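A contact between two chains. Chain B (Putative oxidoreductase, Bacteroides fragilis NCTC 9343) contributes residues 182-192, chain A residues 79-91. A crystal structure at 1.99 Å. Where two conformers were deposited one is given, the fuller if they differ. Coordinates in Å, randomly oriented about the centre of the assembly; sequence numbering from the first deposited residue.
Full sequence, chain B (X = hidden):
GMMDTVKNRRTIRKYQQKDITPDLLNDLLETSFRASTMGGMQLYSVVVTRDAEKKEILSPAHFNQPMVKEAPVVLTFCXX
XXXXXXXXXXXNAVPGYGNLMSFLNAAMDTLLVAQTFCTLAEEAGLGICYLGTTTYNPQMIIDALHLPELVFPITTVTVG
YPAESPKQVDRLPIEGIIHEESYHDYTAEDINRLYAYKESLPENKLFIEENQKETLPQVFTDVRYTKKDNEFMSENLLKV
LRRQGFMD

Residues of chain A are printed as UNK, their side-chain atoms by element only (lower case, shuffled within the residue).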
ATOM      1  N   SER B 182      13.523   4.340 -17.712  1.00 25.29           N
ATOM      2  CA  SER B 182      14.391   3.443 -16.977  1.00 26.88           C
ATOM      3  C   SER B 182      14.940   4.162 -15.745  1.00 23.80           C
ATOM      4  O   SER B 182      14.929   5.374 -15.640  1.00 23.39           O
ATOM      5  CB  SER B 182      15.540   2.949 -17.853  1.00 28.05           C
ATOM      6  OG  SER B 182      16.442   4.006 -18.087  1.00 36.89           O
ATOM      7  N   TYR B 183      15.417   3.371 -14.808  1.00 26.01           N
ATOM      8  CA  TYR B 183      15.971   3.869 -13.561  1.00 23.50           C
ATOM      9  C   TYR B 183      17.288   4.559 -13.853  1.00 22.94           C
ATOM     10  O   TYR B 183      18.161   3.990 -14.461  1.00 22.59           O
ATOM     11  CB  TYR B 183      16.137   2.700 -12.574  1.00 24.69           C
ATOM     12  CG  TYR B 183      16.368   3.106 -11.155  1.00 22.65           C
ATOM     13  CD1 TYR B 183      17.643   3.388 -10.693  1.00 18.24           C
ATOM     14  CD2 TYR B 183      15.331   3.176 -10.271  1.00 22.05           C
ATOM     15  CE1 TYR B 183      17.854   3.749  -9.412  1.00 29.28           C
ATOM     16  CE2 TYR B 183      15.527   3.544  -8.989  1.00 24.45           C
ATOM     17  CZ  TYR B 183      16.794   3.827  -8.565  1.00 28.97           C
ATOM     18  OH  TYR B 183      17.004   4.191  -7.288  1.00 22.09           O
ATOM     19  N   HIS B 184      17.383   5.830 -13.487  1.00 22.91           N
ATOM     20  CA  HIS B 184      18.606   6.576 -13.612  1.00 25.93           C
ATOM     21  C   HIS B 184      19.214   6.684 -12.214  1.00 26.78           C
ATOM     22  O   HIS B 184      18.761   7.447 -11.330  1.00 23.97           O
ATOM     23  CB  HIS B 184      18.355   7.916 -14.286  1.00 29.34           C
ATOM     24  CG  HIS B 184      17.890   7.765 -15.701  1.00 37.19           C
ATOM     25  ND1 HIS B 184      16.572   7.905 -16.074  1.00 44.45           N
ATOM     26  CD2 HIS B 184      18.561   7.403 -16.822  1.00 51.55           C
ATOM     27  CE1 HIS B 184      16.453   7.668 -17.368  1.00 39.54           C
ATOM     28  NE2 HIS B 184      17.644   7.360 -17.846  1.00 50.24           N
ATOM     29  N   ASP B 185      20.237   5.869 -12.023  1.00 25.56           N
ATOM     30  CA  ASP B 185      20.902   5.763 -10.737  1.00 27.33           C
ATOM     31  C   ASP B 185      21.454   7.123 -10.316  1.00 28.39           C
ATOM     32  O   ASP B 185      21.763   8.004 -11.127  1.00 28.02           O
ATOM     33  CB  ASP B 185      21.994   4.669 -10.759  1.00 28.24           C
ATOM     34  CG  ASP B 185      22.346   4.143  -9.368  1.00 26.54           C
ATOM     35  OD1 ASP B 185      21.650   4.471  -8.381  1.00 33.04           O
ATOM     36  OD2 ASP B 185      23.339   3.389  -9.256  1.00 25.14           O
ATOM     37  N   TYR B 186      21.601   7.262  -9.018  1.00 29.54           N
ATOM     38  CA  TYR B 186      22.036   8.488  -8.421  1.00 28.63           C
ATOM     39  C   TYR B 186      23.557   8.566  -8.267  1.00 26.14           C
ATOM     40  O   TYR B 186      24.181   7.673  -7.732  1.00 24.80           O
ATOM     41  CB  TYR B 186      21.344   8.589  -7.072  1.00 28.75           C
ATOM     42  CG  TYR B 186      19.858   8.493  -7.211  1.00 28.90           C
ATOM     43  CD1 TYR B 186      19.097   9.629  -7.461  1.00 27.40           C
ATOM     44  CD2 TYR B 186      19.196   7.272  -7.105  1.00 30.35           C
ATOM     45  CE1 TYR B 186      17.731   9.555  -7.595  1.00 30.22           C
ATOM     46  CE2 TYR B 186      17.817   7.197  -7.252  1.00 26.64           C
ATOM     47  CZ  TYR B 186      17.095   8.341  -7.488  1.00 24.00           C
ATOM     48  OH  TYR B 186      15.731   8.293  -7.639  1.00 25.85           O
ATOM     49  N   THR B 187      24.139   9.635  -8.791  1.00 25.69           N
ATOM     50  CA  THR B 187      25.532   9.943  -8.598  1.00 22.56           C
ATOM     51  C   THR B 187      25.616  10.739  -7.293  1.00 24.82           C
ATOM     52  O   THR B 187      24.594  11.102  -6.719  1.00 23.14           O
ATOM     53  CB  THR B 187      26.083  10.813  -9.717  1.00 23.63           C
ATOM     54  OG1 THR B 187      25.400  12.075  -9.751  1.00 22.62           O
ATOM     55  CG2 THR B 187      25.924  10.130 -11.042  1.00 21.35           C
ATOM     56  N   ALA B 188      26.830  11.017  -6.821  1.00 23.30           N
ATOM     57  CA  ALA B 188      26.985  11.790  -5.607  1.00 24.05           C
ATOM     58  C   ALA B 188      26.443  13.187  -5.863  1.00 23.01           C
ATOM     59  O   ALA B 188      25.905  13.802  -4.962  1.00 24.54           O
ATOM     60  CB  ALA B 188      28.492  11.852  -5.166  1.00 23.96           C
ATOM     61  N   GLU B 189      26.637  13.693  -7.088  1.00 25.01           N
ATOM     62  CA  GLU B 189      26.186  15.025  -7.468  1.00 27.95           C
ATOM     63  C   GLU B 189      24.659  15.077  -7.448  1.00 24.44           C
ATOM     64  O   GLU B 189      24.076  16.056  -6.958  1.00 26.85           O
ATOM     65  CB  GLU B 189      26.755  15.416  -8.831  1.00 25.36           C
ATOM     66  CG  GLU B 189      26.406  16.801  -9.334  1.00 33.87           C
ATOM     67  CD  GLU B 189      27.067  17.111 -10.700  1.00 40.84           C
ATOM     68  OE1 GLU B 189      26.341  17.101 -11.724  1.00 57.25           O
ATOM     69  OE2 GLU B 189      28.307  17.309 -10.747  1.00 54.13           O
ATOM     70  N   ASP B 190      24.016  14.020  -7.942  1.00 22.60           N
ATOM     71  CA  ASP B 190      22.553  13.890  -7.881  1.00 22.35           C
ATOM     72  C   ASP B 190      22.087  13.984  -6.439  1.00 26.01           C
ATOM     73  O   ASP B 190      21.218  14.800  -6.099  1.00 27.64           O
ATOM     74  CB  ASP B 190      22.070  12.572  -8.473  1.00 23.12           C
ATOM     75  CG  ASP B 190      22.235  12.500  -9.964  1.00 23.24           C
ATOM     76  OD1 ASP B 190      22.201  13.553 -10.581  1.00 28.73           O
ATOM     77  OD2 ASP B 190      22.390  11.411 -10.548  1.00 27.20           O
ATOM     78  N   ILE B 191      22.676  13.147  -5.587  1.00 27.42           N
ATOM     79  CA  ILE B 191      22.354  13.131  -4.151  1.00 25.29           C
ATOM     80  C   ILE B 191      22.541  14.467  -3.477  1.00 23.57           C
ATOM     81  O   ILE B 191      21.654  14.950  -2.797  1.00 24.18           O
ATOM     82  CB  ILE B 191      23.194  12.033  -3.417  1.00 29.41           C
ATOM     83  CG1 ILE B 191      22.588  10.647  -3.719  1.00 29.51           C
ATOM     84  CG2 ILE B 191      23.296  12.297  -1.920  1.00 25.63           C
ATOM     85  CD1 ILE B 191      21.090  10.504  -3.389  1.00 24.08           C
ATOM     86  N   ASN B 192      23.675  15.107  -3.705  1.00 25.29           N
ATOM     87  CA  ASN B 192      23.930  16.397  -3.071  1.00 26.25           C
ATOM     88  C   ASN B 192      22.925  17.445  -3.490  1.00 26.03           C
ATOM     89  O   ASN B 192      22.481  18.228  -2.653  1.00 28.55           O
ATOM     90  CB  ASN B 192      25.385  16.853  -3.322  1.00 27.61           C
ATOM     91  CG  ASN B 192      26.384  15.998  -2.581  1.00 28.08           C
ATOM     92  OD1 ASN B 192      26.136  15.602  -1.471  1.00 29.87           O
ATOM     93  ND2 ASN B 192      27.504  15.693  -3.199  1.00 34.39           N
TER
ATOM     94  N   UNK A  79       9.575   0.206  -4.800  1.00 23.79           N
ATOM     95  CA  UNK A  79      10.117   0.306  -3.450  1.00 24.57           C
ATOM     96  C   UNK A  79      11.571   0.711  -3.716  1.00 23.78           C
ATOM     97  O   UNK A  79      12.204   0.135  -4.559  1.00 25.79           O
ATOM     98  c   UNK A  79      10.042  -1.051  -2.749  1.00 22.03           C
ATOM     99  N   UNK A  80      12.088   1.714  -3.028  1.00 23.52           N
ATOM    100  CA  UNK A  80      13.448   2.189  -3.306  1.00 22.54           C
ATOM    101  C   UNK A  80      14.123   2.631  -2.023  1.00 22.01           C
ATOM    102  O   UNK A  80      13.775   3.665  -1.435  1.00 21.34           O
ATOM    103  o   UNK A  80      14.793   4.408  -5.915  1.00 22.22           O
ATOM    104  o   UNK A  80      15.690   3.798  -4.026  1.00 23.90           O
ATOM    105  c   UNK A  80      13.372   3.338  -4.315  1.00 22.93           C
ATOM    106  c   UNK A  80      14.726   3.865  -4.781  1.00 27.26           C
ATOM    107  N   UNK A  81      15.040   1.793  -1.562  1.00 22.64           N
ATOM    108  CA  UNK A  81      15.944   2.140  -0.454  1.00 22.01           C
ATOM    109  C   UNK A  81      17.320   2.541  -1.001  1.00 21.19           C
ATOM    110  O   UNK A  81      18.165   3.044  -0.256  1.00 22.30           O
ATOM    111  c   UNK A  81      14.443   2.030   4.389  1.00 23.97           C
ATOM    112  c   UNK A  81      13.847   1.043   3.614  1.00 24.47           C
ATOM    113  c   UNK A  81      14.357   0.725   2.377  1.00 22.74           C
ATOM    114  c   UNK A  81      16.084   2.323   2.693  1.00 20.13           C
ATOM    115  c   UNK A  81      15.566   2.666   3.935  1.00 31.07           C
ATOM    116  c   UNK A  81      16.077   1.009   0.592  1.00 20.48           C
ATOM    117  c   UNK A  81      15.471   1.359   1.903  1.00 24.64           C
ATOM    118  N   UNK A  82      17.502   2.387  -2.315  1.00 19.90           N
ATOM    119  CA  UNK A  82      18.758   2.692  -2.961  1.00 21.54           C
ATOM    120  C   UNK A  82      19.102   4.163  -2.875  1.00 21.81           C
ATOM    121  O   UNK A  82      20.244   4.526  -2.543  1.00 22.39           O
ATOM    122  n   UNK A  82      23.472   1.209  -7.499  1.00 26.83           N
ATOM    123  n   UNK A  82      21.393   2.029  -7.058  1.00 24.95           N
ATOM    124  c   UNK A  82      18.722   2.301  -4.429  1.00 21.94           C
ATOM    125  c   UNK A  82      22.290   1.058  -6.938  1.00 28.63           C
ATOM    126  n   UNK A  82      22.030  -0.042  -6.241  1.00 28.15           N
ATOM    127  c   UNK A  82      20.061   1.995  -6.482  1.00 26.57           C
ATOM    128  c   UNK A  82      20.060   2.574  -5.124  1.00 26.52           C
ATOM    129  N   UNK A  83      18.157   5.015  -3.252  1.00 20.58           N
ATOM    130  CA  UNK A  83      18.408   6.447  -3.167  1.00 22.97           C
ATOM    131  C   UNK A  83      18.819   6.843  -1.742  1.00 22.94           C
ATOM    132  O   UNK A  83      19.825   7.549  -1.542  1.00 23.49           O
ATOM    133  c   UNK A  83      17.408   8.762  -3.606  1.00 26.24           C
ATOM    134  n   UNK A  83      13.093   7.925  -3.295  1.00 30.72           N
ATOM    135  c   UNK A  83      16.236   9.465  -4.236  1.00 23.43           C
ATOM    136  c   UNK A  83      17.213   7.243  -3.668  1.00 19.50           C
ATOM    137  n   UNK A  83      15.049   9.007  -3.589  1.00 25.92           N
ATOM    138  n   UNK A  83      13.942   7.981  -5.383  1.00 23.38           N
ATOM    139  c   UNK A  83      14.061   8.275  -4.110  1.00 18.33           C
ATOM    140  N   UNK A  84      18.081   6.390  -0.738  1.00 23.79           N
ATOM    141  CA  UNK A  84      18.464   6.701   0.639  1.00 21.46           C
ATOM    142  C   UNK A  84      19.840   6.136   1.012  1.00 20.50           C
ATOM    143  O   UNK A  84      20.609   6.798   1.663  1.00 21.13           O
ATOM    144  c   UNK A  84      17.408   8.123   3.236  1.00 30.29           C
ATOM    145  c   UNK A  84      17.651   6.777   3.016  1.00 24.68           C
ATOM    146  c   UNK A  84      17.639   8.715   4.482  1.00 28.96           C
ATOM    147  c   UNK A  84      18.163   5.996   4.046  1.00 26.09           C
ATOM    148  c   UNK A  84      18.142   7.930   5.509  1.00 29.68           C
ATOM    149  c   UNK A  84      18.391   6.554   5.288  1.00 30.47           C
ATOM    150  c   UNK A  84      17.433   6.203   1.660  1.00 23.14           C
ATOM    151  N   UNK A  85      20.172   4.902   0.610  1.00 21.35           N
ATOM    152  CA  UNK A  85      21.469   4.369   0.960  1.00 20.23           C
ATOM    153  C   UNK A  85      22.578   5.098   0.293  1.00 18.65           C
ATOM    154  O   UNK A  85      23.655   5.184   0.870  1.00 19.35           O
ATOM    155  c   UNK A  85      21.586   2.880   0.651  1.00 22.01           C
ATOM    156  s   UNK A  85      20.464   1.958   1.692  1.00 30.14           S
ATOM    157  N   UNK A  86      22.353   5.592  -0.927  1.00 20.99           N
ATOM    158  CA  UNK A  86      23.372   6.341  -1.642  0.50 21.30           C
ATOM    159  C   UNK A  86      23.570   7.645  -0.868  1.00 20.57           C
ATOM    160  O   UNK A  86      24.665   8.100  -0.688  1.00 19.42           O
ATOM    161  n   UNK A  86      25.012   3.908  -6.224  0.50 30.91           N
ATOM    162  c   UNK A  86      24.312   5.181  -6.490  0.50 22.75           C
ATOM    163  c   UNK A  86      23.017   6.514  -3.138  0.50 21.20           C
ATOM    164  c   UNK A  86      23.178   5.523  -5.553  0.50 22.46           C
ATOM    165  c   UNK A  86      23.577   5.375  -4.049  0.50 23.81           C
ATOM    166  N   UNK A  87      22.484   8.213  -0.372  1.00 22.09           N
ATOM    167  CA  UNK A  87      22.548   9.420   0.462  1.00 19.88           C
ATOM    168  C   UNK A  87      23.384   9.132   1.725  1.00 21.18           C
ATOM    169  O   UNK A  87      24.240   9.912   2.087  1.00 20.16           O
ATOM    170  c   UNK A  87      21.701  13.316   2.378  1.00 18.14           C
ATOM    171  c   UNK A  87      21.135   9.849   0.825  1.00 19.52           C
ATOM    172  c   UNK A  87      21.008  11.083   1.719  1.00 21.17           C
ATOM    173  c   UNK A  87      20.688  13.387   3.329  1.00 20.23           C
ATOM    174  o   UNK A  87      20.568  14.550   4.122  1.00 22.93           O
ATOM    175  c   UNK A  87      21.844  12.168   1.567  1.00 21.93           C
ATOM    176  c   UNK A  87      19.979  11.172   2.663  1.00 16.66           C
ATOM    177  c   UNK A  87      19.838  12.326   3.491  1.00 26.76           C
ATOM    178  N   UNK A  88      23.157   7.968   2.350  1.00 23.84           N
ATOM    179  CA  UNK A  88      23.919   7.544   3.541  1.00 23.31           C
ATOM    180  C   UNK A  88      25.409   7.491   3.211  1.00 24.71           C
ATOM    181  O   UNK A  88      26.237   8.063   3.908  1.00 22.31           O
ATOM    182  c   UNK A  88      23.431   6.172   4.040  1.00 24.01           C
ATOM    183  s   UNK A  88      21.779   6.184   4.787  1.00 22.10           S
ATOM    184  N   UNK A  89      25.735   6.807   2.121  1.00 24.42           N
ATOM    185  CA  UNK A  89      27.114   6.661   1.658  1.00 27.48           C
ATOM    186  C   UNK A  89      27.799   7.989   1.396  1.00 25.60           C
ATOM    187  O   UNK A  89      29.021   8.075   1.436  1.00 25.56           O
ATOM    188  n   UNK A  89      26.084   2.121   0.058  1.00 53.00           N
ATOM    189  c   UNK A  89      27.120   5.765   0.423  1.00 29.04           C
ATOM    190  o   UNK A  89      25.979   3.822  -1.435  1.00 54.44           O
ATOM    191  c   UNK A  89      26.711   4.318   0.836  1.00 36.82           C
ATOM    192  c   UNK A  89      26.239   3.400  -0.290  1.00 39.77           C
ATOM    193  N   UNK A  90      27.012   9.041   1.186  1.00 23.46           N
ATOM    194  CA  UNK A  90      27.565  10.372   0.926  1.00 21.09           C
ATOM    195  C   UNK A  90      27.553  11.253   2.157  1.00 21.85           C
ATOM    196  O   UNK A  90      27.980  12.410   2.080  1.00 18.38           O
ATOM    197  c   UNK A  90      28.387  10.162  -2.040  1.00 18.50           C
ATOM    198  c   UNK A  90      26.830  11.059  -0.231  1.00 25.44           C
ATOM    199  c   UNK A  90      26.949  10.349  -1.572  1.00 17.86           C
ATOM    200  o   UNK A  90      28.664   9.055  -2.556  1.00 31.71           O
ATOM    201  o   UNK A  90      29.230  11.077  -1.863  1.00 20.33           O
ATOM    202  N   UNK A  91      27.074  10.711   3.280  1.00 19.48           N
ATOM    203  CA  UNK A  91      26.996  11.431   4.536  1.00 20.40           C
ATOM    204  C   UNK A  91      27.564  10.630   5.720  1.00 22.31           C
ATOM    205  O   UNK A  91      27.122  10.762   6.858  1.00 20.97           O
ATOM    206  n   UNK A  91      24.739  16.113   0.968  1.00 23.03           N
ATOM    207  c   UNK A  91      25.012  12.744   3.780  1.00 20.71           C
ATOM    208  c   UNK A  91      25.667  14.075   3.881  1.00 24.03           C
ATOM    209  c   UNK A  91      25.549  11.794   4.784  1.00 18.95           C
ATOM    210  n   UNK A  91      26.344  14.456   1.149  1.00 26.97           N
ATOM    211  c   UNK A  91      25.385  15.189   1.695  1.00 25.90           C
ATOM    212  n   UNK A  91      25.059  15.031   2.975  1.00 23.30           N
TER
HETATM  213  O   HOH W   1      26.281   3.506  -9.111  1.00 39.41           O
HETATM  214  O   HOH W   2      29.321  13.721  -1.298  1.00 27.92           O

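Position 79 carries a single carbon and lies out of reach of chain B: Ala A79, in the strand, one residue before its end. Position 80 has two carbons, the second bearing two oxygens, one of which meets the hydroxyl of Tyr B183. An amide would show one nitrogen there, so this is Asp A80. Its two oxygens face different tasks: OD2 accepts from Tyr B183 OH at 2.6 Å, while OD1 accepts from the backbone N of position 83 at 2.9 Å, a capping bond at the start of the helix. One carboxylate thus starts a helix and receives a partner's phenol.

Position 81 has one carbon and a six-carbon ring without oxygen, pointing away from chain B; it is Phe A81. At position 82, three carbons lead to a nitrogen and then a carbon with two more nitrogens, a guanidinium; two of the nitrogens each meet a carboxylate oxygen of Asp B185, hence Arg A82. The chain is extended, t at chi1 through chi3, and its end meets Asp B185 edge-on: NE donates to OD1 and NH2 to OD2, both at 2.8 Å, a two-pronged salt bridge.

Position 83 repeats that atom count, its carbons over the Tyr B186 ring and a nitrogen at that ring's hydroxyl, so it is Arg A83, but chi3 turns to p. The aliphatic part lies over one face of the Tyr B186 ring, with CG 3.9 Å from the ring centroid, and NH1 donates to Tyr B186 OH at 2.9 Å. A single arginine therefore covers the ring and holds its hydroxyl.

Position 84, again one carbon and a six-carbon ring, points away: Phe A84. Position 85 has one carbon and one sulfur, out of reach, and is Cys A85. Position 86 is a run of four carbons ending in nitrogen, touching Tyr B186 and Asp B185: Lys A86. Its CD packs 3.9 Å from Tyr B186 CB, and NZ forms a salt bridge with Asp B185 OD2 at 3.5 Å, a separation also spanned by water 1, which accepts from NZ and donates to OD2.

Position 87 shows one carbon, a six-carbon ring and an oxygen, the ring touching Ile B191: Tyr A87, whose CD1 lies 3.8 Å from Ile B191 CG2. Position 88, one carbon and one sulfur, points away and is Cys A88. Position 89 has three carbons, the third with one oxygen and one nitrogen: Gln A89, out of reach. Position 90 has three carbons and two terminal oxygens, touching Ala B188 and Ile B191: Glu A90. Its CB lies 4.1 Å from Ile B191 CG2, and water 2 links OE1 to Asn B192 ND2. Position 91 has three carbons, a nitrogen, and a carbon with two more nitrogens, both of which reach the side-chain oxygen of Asn B192; it is Arg A91. NH1 and NH2 both donate to Asn B192 OD1 at 2.9 Å, while NH1 also donates to the backbone O of Glu A90 at 2.8 Å.

The two helices cross nearly at right angles, 95°, with axes 9.7 Å apart at closest approach. Ile B191 packs against the helix of chain A at Arg A83, Lys A86 and Tyr A87, and against Glu A90 just beyond it. The rule is economy: Arg A83 and Lys A86 lend carbon to packing and polar ends to specific bonds, and Asp B185 pairs with two cations one helical turn apart.

Chain A 79-91: ADFRRFCKYCQER
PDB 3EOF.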